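Protein CT_858 (Chlamydia trachomatis, PDB 3DPM) probably acts as a serine-type endopeptidase that cleaves proteins, combining a PDZ domain with a peptidase family S41 domain. Local coordinates at residues A[26-31]-A[524-529]; A[69-74]-A[511-516]; A[83-88]-A[183-188]; A[114-119]-A[166-171]. All coordinates share one frame; numbering follows the deposited sequence.

Contact 1 (A[26-31]-A[524-529])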
# COMPACT_ATOMS: atom_id res chain seq x y z
N THR A 26 26.59 3.20 -5.75
CA THR A 26 27.97 3.66 -5.80
C THR A 26 28.83 2.97 -4.73
O THR A 26 29.99 2.66 -4.96
CB THR A 26 28.05 5.17 -5.59
OG1 THR A 26 27.39 5.83 -6.68
CG2 THR A 26 29.50 5.62 -5.52
N TRP A 27 28.25 2.76 -3.56
CA TRP A 27 28.98 2.12 -2.48
C TRP A 27 29.22 0.64 -2.76
O TRP A 27 30.29 0.11 -2.45
CB TRP A 27 28.22 2.30 -1.15
CG TRP A 27 28.69 1.38 -0.04
CD1 TRP A 27 28.14 0.18 0.32
CD2 TRP A 27 29.83 1.57 0.82
NE1 TRP A 27 28.87 -0.39 1.33
CE2 TRP A 27 29.91 0.44 1.66
CE3 TRP A 27 30.79 2.59 0.95
CZ2 TRP A 27 30.91 0.30 2.63
CZ3 TRP A 27 31.78 2.44 1.90
CH2 TRP A 27 31.84 1.31 2.73
N LYS A 28 28.23 -0.03 -3.35
CA LYS A 28 28.38 -1.45 -3.64
C LYS A 28 29.41 -1.68 -4.74
O LYS A 28 30.09 -2.71 -4.77
CB LYS A 28 27.01 -2.04 -4.03
CG LYS A 28 25.93 -1.90 -2.95
CD LYS A 28 26.25 -2.72 -1.71
CE LYS A 28 25.21 -2.51 -0.61
NZ LYS A 28 25.42 -3.43 0.54
N GLU A 29 29.54 -0.72 -5.65
CA GLU A 29 30.49 -0.84 -6.75
C GLU A 29 31.94 -0.73 -6.26
O GLU A 29 32.82 -1.45 -6.72
CB GLU A 29 30.22 0.23 -7.80
CG GLU A 29 28.78 0.27 -8.30
CD GLU A 29 28.48 1.45 -9.24
OE1 GLU A 29 29.04 2.56 -9.06
OE2 GLU A 29 27.66 1.27 -10.16
N GLN A 30 32.17 0.18 -5.31
CA GLN A 30 33.51 0.39 -4.81
C GLN A 30 33.93 -0.46 -3.61
O GLN A 30 35.07 -0.89 -3.54
CB GLN A 30 33.71 1.87 -4.51
CG GLN A 30 33.63 2.71 -5.77
CD GLN A 30 33.45 4.18 -5.48
OE1 GLN A 30 34.26 4.79 -4.78
NE2 GLN A 30 32.39 4.76 -6.02
N TYR A 31 33.02 -0.71 -2.68
CA TYR A 31 33.37 -1.52 -1.52
C TYR A 31 33.29 -3.01 -1.85
O TYR A 31 34.09 -3.79 -1.35
CB TYR A 31 32.46 -1.18 -0.33
CG TYR A 31 32.64 -2.09 0.87
CD1 TYR A 31 33.72 -1.95 1.73
CD2 TYR A 31 31.74 -3.12 1.11
CE1 TYR A 31 33.90 -2.82 2.82
CE2 TYR A 31 31.90 -4.00 2.18
CZ TYR A 31 32.98 -3.84 3.03
OH TYR A 31 33.14 -4.72 4.08
N PHE A 524 30.45 4.95 6.86
CA PHE A 524 29.18 4.39 6.48
C PHE A 524 28.87 3.23 7.40
O PHE A 524 29.78 2.63 7.97
CB PHE A 524 29.20 3.91 5.03
CG PHE A 524 29.35 5.01 4.04
CD1 PHE A 524 30.60 5.36 3.56
CD2 PHE A 524 28.25 5.76 3.64
CE1 PHE A 524 30.75 6.44 2.69
CE2 PHE A 524 28.39 6.84 2.77
CZ PHE A 524 29.64 7.18 2.30
N ILE A 525 27.59 2.92 7.54
CA ILE A 525 27.13 1.82 8.37
C ILE A 525 26.86 0.61 7.47
O ILE A 525 27.06 -0.54 7.88
CB ILE A 525 25.85 2.26 9.14
CG1 ILE A 525 26.23 3.25 10.24
CG2 ILE A 525 25.13 1.06 9.74
CD1 ILE A 525 25.09 4.11 10.76
N GLU A 526 26.45 0.88 6.24
CA GLU A 526 26.14 -0.16 5.25
C GLU A 526 27.30 -1.13 5.05
O GLU A 526 28.38 -0.72 4.66
CB GLU A 526 25.78 0.49 3.91
CG GLU A 526 25.21 -0.45 2.84
CD GLU A 526 23.93 -1.12 3.27
OE1 GLU A 526 23.10 -0.43 3.92
OE2 GLU A 526 23.73 -2.32 2.95
N ASN A 527 27.05 -2.41 5.32
CA ASN A 527 28.04 -3.48 5.19
C ASN A 527 29.11 -3.49 6.28
O ASN A 527 29.68 -4.53 6.60
CB ASN A 527 28.74 -3.40 3.84
CG ASN A 527 27.89 -3.94 2.70
OD1 ASN A 527 27.47 -5.09 2.72
ND2 ASN A 527 27.65 -3.10 1.70
N ILE A 528 29.38 -2.33 6.86
CA ILE A 528 30.40 -2.23 7.89
C ILE A 528 29.80 -2.38 9.28
O ILE A 528 30.42 -2.96 10.17
CB ILE A 528 31.12 -0.88 7.78
CG1 ILE A 528 31.70 -0.73 6.37
CG2 ILE A 528 32.22 -0.77 8.83
CD1 ILE A 528 32.07 0.69 6.03
N GLY A 529 28.60 -1.84 9.47
CA GLY A 529 27.95 -1.92 10.76
C GLY A 529 28.75 -1.21 11.83
O GLY A 529 29.56 -0.33 11.53
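The ammonium group of Lys28 is gripped from several directions: its NZ forms a salt bridge with Glu526 OE2 at 3.1 Å, donates to the backbone oxygen of Asn70 and reaches the oxygen of Leu69 in a weak bond. OE2 is met on its anti side, 19° out of the carboxylate plane. The lysine's CB does not point at the loop; a bend at chi2 followed by two extended torsions carries NZ across, where it meets the glutamate side chain at about a right angle. A long, flexible amine suits a buried spot lined with carbonyl and carboxylate oxygens, and its charge probably eases the closeness of Glu526 to Asp71. The side chain of Asn527 lies between this lysine and the aromatic residues, its CB 3.6 Å from Tyr31 CE2. Helix 25-31 is thereby laid against the loop between strands 507-518 and 534-535, a loop of the peptidase S41 region, and the side chain of Glu526 lies about 10 Å from the bound lactacystin-derived ligand. Trp27 supplies the apolar half. With CG anti to the backbone N (chi1 165°), its indole is directed at the loop, and the benzo part is met from one side by two side chains: Phe524 CD1 over the face, 3.6 Å from CZ3, and Ile528 CD1 obliquely near the rim, 3.4 Å from CH2. The phenyl and the six-membered ring are inclined at 43°, neither stacked nor perpendicular. On the face opposite Phe524 CB, Tyr31 CB packs one helical turn on, while Leu516 of strand 507-518 also touches the indole.

Contact 2 (A[69-74]-A[511-516]). With LAS (N-acetyl-S-({(2R,3S,4R)-3-hydroxy-2-[(1S)-1-hydroxy-2-methylpropyl]-4-methyl-5-oxopyrrolidin-2-yl}carbonyl)cysteine), chain C.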
# COMPACT_ATOMS: atom_id res chain seq x y z
N LEU A 69 23.73 -8.04 -4.23
CA LEU A 69 23.92 -6.69 -3.70
C LEU A 69 24.47 -6.76 -2.28
O LEU A 69 24.95 -5.76 -1.75
CB LEU A 69 22.59 -5.94 -3.68
CG LEU A 69 21.88 -5.58 -5.00
CD1 LEU A 69 20.49 -5.02 -4.70
CD2 LEU A 69 22.70 -4.55 -5.76
N ASN A 70 24.40 -7.94 -1.67
CA ASN A 70 24.89 -8.14 -0.30
C ASN A 70 24.31 -7.05 0.62
O ASN A 70 25.04 -6.38 1.36
CB ASN A 70 26.43 -8.12 -0.31
CG ASN A 70 27.03 -8.57 1.02
OD1 ASN A 70 28.25 -8.71 1.14
ND2 ASN A 70 26.19 -8.79 2.01
N ASP A 71 22.99 -6.88 0.55
CA ASP A 71 22.25 -5.87 1.31
C ASP A 71 21.09 -6.59 1.99
O ASP A 71 20.26 -7.21 1.32
CB ASP A 71 21.69 -4.81 0.35
CG ASP A 71 21.09 -3.59 1.08
OD1 ASP A 71 20.57 -3.75 2.20
OD2 ASP A 71 21.12 -2.48 0.50
N PHE A 72 21.04 -6.52 3.32
CA PHE A 72 19.97 -7.18 4.08
C PHE A 72 18.60 -6.56 3.84
O PHE A 72 17.57 -7.20 4.09
CB PHE A 72 20.28 -7.17 5.58
CG PHE A 72 21.50 -7.98 5.96
CD1 PHE A 72 22.68 -7.34 6.34
CD2 PHE A 72 21.47 -9.37 5.93
CE1 PHE A 72 23.80 -8.07 6.69
CE2 PHE A 72 22.58 -10.12 6.27
CZ PHE A 72 23.76 -9.46 6.66
N HIS A 73 18.58 -5.33 3.35
CA HIS A 73 17.34 -4.63 3.06
C HIS A 73 16.90 -4.82 1.61
O HIS A 73 15.77 -4.49 1.26
CB HIS A 73 17.47 -3.13 3.35
CG HIS A 73 17.35 -2.79 4.80
ND1 HIS A 73 17.98 -1.70 5.36
CD2 HIS A 73 16.66 -3.38 5.80
CE1 HIS A 73 17.69 -1.64 6.65
NE2 HIS A 73 16.89 -2.65 6.94
N ALA A 74 17.81 -5.32 0.76
CA ALA A 74 17.49 -5.56 -0.65
C ALA A 74 17.10 -7.02 -0.86
O ALA A 74 17.91 -7.92 -0.66
CB ALA A 74 18.69 -5.22 -1.51
N SER A 511 12.22 -5.09 -2.35
CA SER A 511 12.56 -4.00 -1.45
C SER A 511 13.97 -3.53 -1.78
O SER A 511 14.85 -4.34 -2.07
CB SER A 511 12.50 -4.46 0.01
OG SER A 511 13.59 -5.30 0.32
N LEU A 512 14.17 -2.22 -1.74
CA LEU A 512 15.46 -1.62 -2.04
C LEU A 512 15.80 -0.58 -0.98
O LEU A 512 14.93 -0.12 -0.26
CB LEU A 512 15.44 -0.94 -3.40
CG LEU A 512 14.92 -1.74 -4.60
CD1 LEU A 512 14.94 -0.84 -5.83
CD2 LEU A 512 15.78 -2.97 -4.83
N THR A 513 17.08 -0.22 -0.89
CA THR A 513 17.54 0.77 0.08
C THR A 513 17.59 2.12 -0.61
O THR A 513 18.25 2.29 -1.64
CB THR A 513 18.93 0.39 0.59
OG1 THR A 513 18.90 -0.96 1.06
CG2 THR A 513 19.36 1.30 1.71
N GLY A 514 16.87 3.10 -0.06
CA GLY A 514 16.85 4.42 -0.67
C GLY A 514 17.76 5.43 -0.01
O GLY A 514 17.73 6.61 -0.38
N SER A 515 18.57 4.99 0.95
CA SER A 515 19.48 5.91 1.62
C SER A 515 20.75 5.25 2.14
O SER A 515 20.80 4.03 2.30
CB SER A 515 18.76 6.62 2.79
OG SER A 515 18.93 5.94 4.02
N LEU A 516 21.77 6.06 2.37
CA LEU A 516 23.05 5.61 2.90
C LEU A 516 23.30 6.37 4.18
O LEU A 516 23.56 7.57 4.16
CB LEU A 516 24.17 5.88 1.90
CG LEU A 516 24.57 4.69 1.02
CD1 LEU A 516 25.65 5.11 0.03
CD2 LEU A 516 25.06 3.55 1.90
C18 LAS C . 14.91 -0.64 10.26
O19 LAS C . 14.38 -0.95 11.34
C9 LAS C . 14.03 -0.10 9.13
C10 LAS C . 14.62 1.20 8.55
C11 LAS C . 14.64 2.46 9.42
C16 LAS C . 14.34 2.15 10.88
C12 LAS C . 16.05 3.04 9.28
O17 LAS C . 13.83 1.53 7.41
N8 LAS C . 12.59 -0.04 9.57
C6 LAS C . 11.86 -0.61 8.60
O7 LAS C . 10.64 -0.67 8.59
C5 LAS C . 12.73 -1.08 7.42
C20 LAS C . 12.22 -2.44 6.93
C3 LAS C . 14.10 -1.24 8.09
O2 LAS C . 14.02 -2.48 8.79
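Two side-chain hydroxyls of strand 507-518 donate hydrogen bonds to the turn at 71-74. Thr513 OG1 gives its proton to Asp71 OD2 at 2.7 Å, meeting the syn side of the carboxylate 30° out of its plane. Ser511 OG donates to the backbone oxygen of His73 at 2.5 Å, a short bond, with the donor tilted 30° from the carbonyl plane. A chi1 of 73° sets this hydroxyl between the serine's own backbone N and carbonyl carbon, turned toward the loop. Small hydroxyl residues fit here because they can bond to the turn while leaving the backbones close. Within the turn, Asp71 OD1 accepts from His73 N at 2.8 Å, an Asx turn, and Ala74 N bonds back to Asp71 O in a type I beta turn. Both oxygens of the aspartate are thus engaged, OD2 also by Tyr22 OH, which fixes the rotation of the carboxylate. Weaker contacts accompany these bonds: Ala74 CA lies 3.2 Å from Ser511 O in a CA-H...O contact, and the side chains of His73 and Thr513 touch, CB to OG1 3.5 Å. The imidazole itself leads away from the strand, and its NE2 lies 3.3 Å from LAS C3, the carbon bearing a hydroxyl on the pyrrolidinone ring. A loop histidine held by its backbone and pointed at an inhibitor derived from lactacystin is consistent with an active-site position in a serine-type peptidase.

Contact 3 (A[83-88]-A[183-188])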
# COMPACT_ATOMS: atom_id res chain seq x y z
N SER A 83 7.47 -24.73 0.75
CA SER A 83 8.42 -24.50 1.84
C SER A 83 8.73 -25.79 2.60
O SER A 83 7.94 -26.73 2.61
CB SER A 83 7.88 -23.44 2.81
OG SER A 83 6.94 -24.00 3.71
N ALA A 84 9.90 -25.81 3.23
CA ALA A 84 10.35 -26.95 4.00
C ALA A 84 10.96 -26.42 5.29
O ALA A 84 11.57 -25.36 5.31
CB ALA A 84 11.39 -27.75 3.22
N TYR A 85 10.82 -27.19 6.35
CA TYR A 85 11.30 -26.78 7.65
C TYR A 85 11.73 -27.98 8.49
O TYR A 85 11.19 -29.08 8.33
CB TYR A 85 10.15 -26.02 8.33
CG TYR A 85 10.33 -25.70 9.80
CD1 TYR A 85 11.16 -24.65 10.21
CD2 TYR A 85 9.66 -26.44 10.77
CE1 TYR A 85 11.32 -24.36 11.57
CE2 TYR A 85 9.81 -26.16 12.13
CZ TYR A 85 10.64 -25.12 12.53
OH TYR A 85 10.80 -24.84 13.87
N LEU A 86 12.73 -27.78 9.34
CA LEU A 86 13.21 -28.81 10.27
C LEU A 86 13.21 -28.12 11.64
O LEU A 86 13.76 -27.03 11.81
CB LEU A 86 14.61 -29.31 9.89
CG LEU A 86 14.60 -30.35 8.77
CD1 LEU A 86 16.02 -30.75 8.41
CD2 LEU A 86 13.82 -31.57 9.23
N PRO A 87 12.58 -28.76 12.64
CA PRO A 87 12.45 -28.26 14.02
C PRO A 87 13.71 -28.15 14.87
O PRO A 87 13.75 -28.67 15.98
CB PRO A 87 11.44 -29.23 14.62
CG PRO A 87 11.84 -30.53 13.96
CD PRO A 87 12.00 -30.11 12.52
N TYR A 88 14.73 -27.46 14.37
CA TYR A 88 15.97 -27.32 15.13
C TYR A 88 16.53 -25.90 15.02
O TYR A 88 16.27 -25.20 14.05
CB TYR A 88 17.01 -28.32 14.62
CG TYR A 88 16.51 -29.75 14.60
CD1 TYR A 88 16.21 -30.39 13.40
CD2 TYR A 88 16.29 -30.43 15.79
CE1 TYR A 88 15.70 -31.69 13.39
CE2 TYR A 88 15.77 -31.72 15.79
CZ TYR A 88 15.48 -32.35 14.59
OH TYR A 88 14.95 -33.62 14.60
N LYS A 183 13.02 -36.00 8.52
CA LYS A 183 12.16 -35.72 7.38
C LYS A 183 11.75 -34.26 7.37
O LYS A 183 11.40 -33.69 8.40
CB LYS A 183 10.92 -36.60 7.44
CG LYS A 183 10.21 -36.74 6.11
CD LYS A 183 9.18 -37.84 6.18
CE LYS A 183 8.77 -38.31 4.80
NZ LYS A 183 7.86 -39.49 4.90
N TRP A 184 11.81 -33.64 6.20
CA TRP A 184 11.44 -32.25 6.09
C TRP A 184 9.93 -32.05 6.24
O TRP A 184 9.14 -32.78 5.64
CB TRP A 184 11.84 -31.67 4.73
CG TRP A 184 13.29 -31.42 4.54
CD1 TRP A 184 14.20 -32.23 3.93
CD2 TRP A 184 14.01 -30.24 4.94
NE1 TRP A 184 15.44 -31.63 3.92
CE2 TRP A 184 15.35 -30.41 4.54
CE3 TRP A 184 13.65 -29.06 5.61
CZ2 TRP A 184 16.34 -29.44 4.77
CZ3 TRP A 184 14.62 -28.10 5.84
CH2 TRP A 184 15.95 -28.30 5.42
N ARG A 185 9.54 -31.08 7.06
CA ARG A 185 8.12 -30.75 7.20
C ARG A 185 7.98 -29.99 5.89
O ARG A 185 8.45 -28.88 5.76
CB ARG A 185 7.89 -29.80 8.39
CG ARG A 185 7.93 -30.46 9.79
CD ARG A 185 9.22 -31.24 10.03
NE ARG A 185 9.30 -31.81 11.37
CZ ARG A 185 9.85 -33.00 11.64
NH1 ARG A 185 10.35 -33.73 10.65
NH2 ARG A 185 9.91 -33.45 12.89
N TYR A 186 7.33 -30.62 4.92
CA TYR A 186 7.20 -30.05 3.59
C TYR A 186 5.81 -29.57 3.15
O TYR A 186 4.83 -30.30 3.26
CB TYR A 186 7.71 -31.08 2.58
CG TYR A 186 7.64 -30.70 1.12
CD1 TYR A 186 8.50 -29.73 0.59
CD2 TYR A 186 6.75 -31.34 0.26
CE1 TYR A 186 8.48 -29.43 -0.76
CE2 TYR A 186 6.72 -31.04 -1.10
CZ TYR A 186 7.59 -30.08 -1.60
OH TYR A 186 7.59 -29.80 -2.94
N VAL A 187 5.74 -28.34 2.66
CA VAL A 187 4.49 -27.81 2.14
C VAL A 187 4.69 -27.71 0.63
O VAL A 187 5.51 -26.92 0.16
CB VAL A 187 4.16 -26.39 2.67
CG1 VAL A 187 2.87 -25.90 2.02
CG2 VAL A 187 4.04 -26.40 4.19
N PRO A 188 3.96 -28.52 -0.15
CA PRO A 188 4.10 -28.49 -1.61
C PRO A 188 3.62 -27.18 -2.23
O PRO A 188 2.92 -26.38 -1.60
CB PRO A 188 3.27 -29.69 -2.05
CG PRO A 188 2.18 -29.72 -1.05
CD PRO A 188 2.89 -29.45 0.26
O HOH W 1 7.10 -26.22 5.60
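Leu86 lies over one face of the Trp184 indole, the two side chains crossing at about a right angle. Its CD1 sits 3.7 Å from the centroid of the six-membered ring and only 4° off the normal, a CH-pi contact, while CG packs 3.5 Å from Trp184 CE3. A branched leucine spreads well across so broad a ring. Ala84 CB approaches the same CE3 obliquely; a small methyl lets the indole of Trp184 come close, and it also meets the edge of the Tyr186 ring, 4.4 Å from CD1. They flank the antiparallel pairing of residues 83-85 with 185-187, between strands 83-92 and 177-187 of the PDZ-domain sheet, where Ser83 pairs with Val187 and Tyr85 with Arg185 through two hydrogen bonds each; Val187 N to Ser83 O is nearly straight at 178°. Arg185 is on the face shared by Ser83, Tyr85 and Val187. Bent at chi2 (54°), its chain turns the guanidinium so that one face is laid against the Pro87 ring, with CD 3.4 Å from Arg185 NE. The compact, rigid proline ring, centre of an inverse gamma turn, offers its CD and CG methylenes to the face of the planar cation. On this face too, a water bridges Ser83 OG, 2.9 Å away, and Arg185 O, to which it donates.

Contact 4 (A[114-119]-A[166-171])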
# COMPACT_ATOMS: atom_id res chain seq x y z
N ASP A 114 24.31 -31.19 21.62
CA ASP A 114 24.92 -32.02 20.58
C ASP A 114 25.58 -31.12 19.54
O ASP A 114 25.14 -29.99 19.32
CB ASP A 114 23.86 -32.91 19.91
CG ASP A 114 23.40 -34.06 20.81
OD1 ASP A 114 22.47 -34.81 20.42
OD2 ASP A 114 23.97 -34.22 21.92
N GLU A 115 26.64 -31.61 18.90
CA GLU A 115 27.32 -30.84 17.87
C GLU A 115 26.84 -31.33 16.51
O GLU A 115 26.76 -32.53 16.27
CB GLU A 115 28.83 -31.01 17.95
CG GLU A 115 29.59 -29.94 17.19
CD GLU A 115 31.01 -30.34 16.86
OE1 GLU A 115 31.67 -30.96 17.72
OE2 GLU A 115 31.49 -30.01 15.74
N LEU A 116 26.52 -30.39 15.62
CA LEU A 116 26.07 -30.74 14.28
C LEU A 116 27.30 -30.78 13.38
O LEU A 116 27.97 -29.76 13.19
CB LEU A 116 25.06 -29.71 13.75
CG LEU A 116 24.73 -29.86 12.26
CD1 LEU A 116 24.04 -31.20 12.00
CD2 LEU A 116 23.86 -28.69 11.79
N LEU A 117 27.58 -31.95 12.81
CA LEU A 117 28.75 -32.12 11.95
C LEU A 117 28.44 -32.05 10.46
O LEU A 117 29.17 -31.40 9.71
CB LEU A 117 29.44 -33.46 12.27
CG LEU A 117 29.86 -33.72 13.72
CD1 LEU A 117 30.53 -35.08 13.83
CD2 LEU A 117 30.81 -32.63 14.19
N GLU A 118 27.38 -32.72 10.03
CA GLU A 118 27.04 -32.73 8.62
C GLU A 118 25.54 -32.66 8.36
O GLU A 118 24.73 -32.87 9.25
CB GLU A 118 27.59 -33.98 7.94
CG GLU A 118 29.07 -34.26 8.21
CD GLU A 118 29.57 -35.48 7.45
OE1 GLU A 118 28.73 -36.27 6.96
OE2 GLU A 118 30.81 -35.65 7.34
N VAL A 119 25.20 -32.34 7.12
CA VAL A 119 23.82 -32.26 6.68
C VAL A 119 23.86 -32.91 5.29
O VAL A 119 24.65 -32.52 4.44
CB VAL A 119 23.33 -30.80 6.58
CG1 VAL A 119 21.91 -30.75 6.04
CG2 VAL A 119 23.37 -30.14 7.96
N THR A 166 16.48 -36.71 5.16
CA THR A 166 17.84 -36.19 5.04
C THR A 166 18.62 -36.71 6.24
O THR A 166 18.02 -37.21 7.18
CB THR A 166 17.88 -34.64 4.99
OG1 THR A 166 19.25 -34.21 4.85
CG2 THR A 166 17.28 -34.02 6.24
N THR A 167 19.94 -36.60 6.21
CA THR A 167 20.74 -37.10 7.31
C THR A 167 21.54 -36.03 8.02
O THR A 167 22.33 -35.32 7.41
CB THR A 167 21.75 -38.17 6.83
OG1 THR A 167 21.03 -39.25 6.22
CG2 THR A 167 22.55 -38.71 8.00
N LEU A 168 21.32 -35.91 9.33
CA LEU A 168 22.08 -34.96 10.13
C LEU A 168 23.10 -35.80 10.91
O LEU A 168 22.73 -36.74 11.62
CB LEU A 168 21.17 -34.21 11.11
CG LEU A 168 20.06 -33.33 10.52
CD1 LEU A 168 19.22 -32.75 11.66
CD2 LEU A 168 20.66 -32.22 9.65
N LYS A 169 24.39 -35.50 10.76
CA LYS A 169 25.39 -36.23 11.52
C LYS A 169 25.75 -35.36 12.72
O LYS A 169 26.14 -34.20 12.56
CB LYS A 169 26.66 -36.48 10.70
CG LYS A 169 27.68 -37.32 11.45
CD LYS A 169 29.05 -37.32 10.79
CE LYS A 169 29.06 -38.17 9.53
NZ LYS A 169 28.66 -39.56 9.86
N ILE A 170 25.59 -35.90 13.92
CA ILE A 170 25.90 -35.15 15.13
C ILE A 170 26.90 -35.88 16.02
O ILE A 170 27.22 -37.05 15.80
CB ILE A 170 24.62 -34.85 15.96
CG1 ILE A 170 24.38 -35.94 17.02
CG2 ILE A 170 23.41 -34.76 15.04
CD1 ILE A 170 23.99 -37.26 16.45
N ARG A 171 27.39 -35.18 17.03
CA ARG A 171 28.33 -35.74 17.98
C ARG A 171 27.81 -35.47 19.38
O ARG A 171 27.48 -34.34 19.73
CB ARG A 171 29.72 -35.12 17.79
CG ARG A 171 30.78 -35.63 18.78
CD ARG A 171 32.19 -35.55 18.18
NE ARG A 171 32.61 -34.19 17.87
CZ ARG A 171 33.57 -33.87 17.00
NH1 ARG A 171 34.23 -34.83 16.34
NH2 ARG A 171 33.88 -32.59 16.78
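A classic beta bulge interrupts this antiparallel strand pair of the PDZ domain: Leu117 and Glu118 both face Lys169, whose O accepts from Leu117 N at 2.7 Å and from Glu118 N at 3.2 Å. The extra residue shifts the register by one between Leu116 and Glu118. Before the bulge, Glu115 and Arg171 form a hydrogen-bonded pair, and their side chains run side by side in the same direction. Arg171 NH2 reaches Glu115 OE1 at 2.9 Å on its syn side, completing a salt bridge, with NE adding a weak bond; carboxylate and guanidinium planes stand 62° apart. A chi3 of 62° folds the arginine over toward the glutamate. Across the guanidinium face lies Leu117 CD2, its methyl an apolar cover for a flat cation. Glu118 and Lys169 also lie alongside each other, though their charged atoms stay 4.4 Å apart, OE1 to NZ, and the lysine makes a long, weak ion pair with Glu179. Leu116, Val119, Leu168 and Ile170 occupy the other face, where branched apolar chains suit the buried side next to Phe100 and Phe151. There Val119 CG2 meets Leu168 CD2 at 3.8 Å.

From the N terminus, the chain first reaches segment 26-31, whose partner at 524-529 closes the widest loop, contact 1. Inside it contact 2 joins the turn at 69-74 to strand 507-518, and within that contact 3 pairs 83-88 with 183-188; contact 4, 114-119 with 166-171, is innermost. All four nest, and none cross. Contacts 1 and 2 tie the N-terminal helical region to the late part of the S41 peptidase region; their centres are about 10 Å apart and they touch through Lys28 and Asn70. Contacts 3 and 4 share one PDZ-domain sheet, their centres about 17 Å apart, with Thr166 packing against Trp184 and Leu86.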